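Local coordinates for uncharacterized protein YhfS (PDB 4J8L) that is of unknown function but carries pyridoxal 5'-phosphate bound covalently to a lysine, as in the aminotransferase-like family to which it belongs, at residues S124-V129 with L157-A162. Residues are numbered along the deposited sequence; the frame is centred on the assembly and turned at random.
Sequences SALKQV and LATLRA
Thr-159 sets its methyl group, CG2, against Leu-126 and CB of Lys-127, and no hydrogen bond crosses between the two segments. CD2 of Leu-126 lies 3.9 Å from both CG2 and CB of Thr-159, the two side chains crossing at a slant. With CG of Leu-126 anti to the backbone N (chi1 172°), its fork reaches across, CD2 to Thr-159 and CD1 to Leu-160. The threonine rotamer sorts its branches: CG2 stands anti to its own backbone N and reaches the neighbouring helix, while OG1 (chi1 -58°) turns back to hydrogen-bond Asp-155 O one turn earlier. Lys-127 offers only CB, 4.1 Å from Thr-159 CG2; its chain then runs extended away from the contact and bends at its last torsion, bringing NZ to a salt bridge with Asp-131. Segments 124-129 and 157-162 belong to the helices of successive beta-alpha-beta crossovers, side by side on one face of the mixed seven-stranded sheet, nearly parallel at 23° with axes 10.1 Å apart. On the sheet side of Thr-159, CD1 of Leu-126 meets CD2 of Leu-160 more loosely, at 4.4 Å. CB of Leu-160 points past segment 124-129, and the CD2 branch brings the side-chain end nearer. Both leucines are buried and rest on Leu-94 of strand 92-96; Leu-126 also touches Val-118 and Phe-120, and Leu-160 touches Ala-138 and Val-140, whereas Lys-127 is exposed.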
loop_
_atom_site.group_PDB
_atom_site.type_symbol
_atom_site.label_atom_id
_atom_site.label_comp_id
_atom_site.label_asym_id
_atom_site.label_seq_id
_atom_site.Cartn_x
_atom_site.Cartn_y
_atom_site.Cartn_z
ATOM N N SER A 124 -0.242 -7.471 24.591
ATOM C CA SER A 124 -0.045 -8.496 25.610
ATOM C C SER A 124 -0.402 -9.875 25.065
ATOM O O SER A 124 0.332 -10.845 25.274
ATOM C CB SER A 124 -0.882 -8.188 26.852
ATOM O OG SER A 124 -0.536 -6.925 27.393
ATOM N N ALA A 125 -1.534 -9.957 24.373
ATOM C CA ALA A 125 -1.964 -11.204 23.753
ATOM C C ALA A 125 -1.001 -11.602 22.635
ATOM O O ALA A 125 -0.642 -12.774 22.503
ATOM C CB ALA A 125 -3.384 -11.076 23.220
ATOM N N LEU A 126 -0.585 -10.618 21.840
ATOM C CA LEU A 126 0.397 -10.849 20.784
ATOM C C LEU A 126 1.637 -11.530 21.357
ATOM O O LEU A 126 2.087 -12.556 20.846
ATOM C CB LEU A 126 0.791 -9.531 20.115
ATOM C CG LEU A 126 1.949 -9.585 19.118
ATOM C CD1 LEU A 126 1.622 -10.523 17.971
ATOM C CD2 LEU A 126 2.276 -8.186 18.587
ATOM N N LYS A 127 2.170 -10.960 22.432
ATOM C CA LYS A 127 3.375 -11.488 23.058
ATOM C C LYS A 127 3.165 -12.894 23.619
ATOM O O LYS A 127 4.034 -13.758 23.484
ATOM C CB LYS A 127 3.885 -10.528 24.139
ATOM C CG LYS A 127 5.057 -11.063 24.945
ATOM C CD LYS A 127 5.621 -10.009 25.888
ATOM C CE LYS A 127 6.325 -10.660 27.075
ATOM N NZ LYS A 127 7.313 -11.697 26.656
ATOM N N GLN A 128 2.012 -13.128 24.241
ATOM C CA GLN A 128 1.722 -14.442 24.807
ATOM C C GLN A 128 1.596 -15.500 23.717
ATOM O O GLN A 128 2.162 -16.583 23.831
ATOM C CB GLN A 128 0.450 -14.415 25.658
ATOM C CG GLN A 128 0.067 -15.789 26.207
ATOM C CD GLN A 128 -1.093 -15.730 27.178
ATOM O OE1 GLN A 128 -1.336 -14.702 27.811
ATOM N NE2 GLN A 128 -1.819 -16.838 27.303
ATOM N N VAL A 129 0.864 -15.175 22.655
ATOM C CA VAL A 129 0.647 -16.127 21.571
ATOM C C VAL A 129 1.960 -16.478 20.879
ATOM O O VAL A 129 2.214 -17.636 20.550
ATOM C CB VAL A 129 -0.385 -15.598 20.555
ATOM C CG1 VAL A 129 -0.403 -16.459 19.300
ATOM C CG2 VAL A 129 -1.763 -15.557 21.195
ATOM N N LEU A 157 5.881 -4.595 15.412
ATOM C CA LEU A 157 7.164 -5.078 14.907
ATOM C C LEU A 157 8.200 -5.253 16.015
ATOM O O LEU A 157 8.937 -6.238 16.021
ATOM C CB LEU A 157 7.702 -4.153 13.809
ATOM C CG LEU A 157 6.837 -4.129 12.545
ATOM C CD1 LEU A 157 7.319 -3.050 11.584
ATOM C CD2 LEU A 157 6.840 -5.489 11.859
ATOM N N ALA A 158 8.248 -4.304 16.947
ATOM C CA ALA A 158 9.177 -4.381 18.068
ATOM C C ALA A 158 8.913 -5.623 18.914
ATOM O O ALA A 158 9.843 -6.307 19.338
ATOM C CB ALA A 158 9.093 -3.124 18.923
ATOM N N THR A 159 7.637 -5.914 19.145
ATOM C CA THR A 159 7.257 -7.087 19.918
ATOM C C THR A 159 7.743 -8.354 19.231
ATOM O O THR A 159 8.298 -9.251 19.876
ATOM C CB THR A 159 5.732 -7.165 20.126
ATOM O OG1 THR A 159 5.283 -5.982 20.797
ATOM C CG2 THR A 159 5.368 -8.382 20.974
ATOM N N LEU A 160 7.545 -8.413 17.919
ATOM C CA LEU A 160 7.930 -9.573 17.130
ATOM C C LEU A 160 9.439 -9.755 17.118
ATOM O O LEU A 160 9.938 -10.873 17.259
ATOM C CB LEU A 160 7.402 -9.438 15.704
ATOM C CG LEU A 160 5.883 -9.558 15.568
ATOM C CD1 LEU A 160 5.431 -9.104 14.183
ATOM C CD2 LEU A 160 5.444 -10.991 15.839
ATOM N N ARG A 161 10.158 -8.650 16.952
ATOM C CA ARG A 161 11.614 -8.689 16.937
ATOM C C ARG A 161 12.177 -9.159 18.275
ATOM O O ARG A 161 13.142 -9.921 18.313
ATOM C CB ARG A 161 12.191 -7.321 16.569
ATOM C CG ARG A 161 13.713 -7.261 16.599
ATOM C CD ARG A 161 14.223 -5.989 15.934
ATOM N NE ARG A 161 13.868 -5.926 14.517
ATOM C CZ ARG A 161 14.653 -6.348 13.529
ATOM N NH1 ARG A 161 15.845 -6.866 13.797
ATOM N NH2 ARG A 161 14.247 -6.253 12.271
ATOM N N ALA A 162 11.569 -8.709 19.369
ATOM C CA ALA A 162 12.021 -9.102 20.706
ATOM C C ALA A 162 11.890 -10.605 20.901
ATOM O O ALA A 162 12.714 -11.223 21.566
ATOM C CB ALA A 162 11.238 -8.363 21.782
#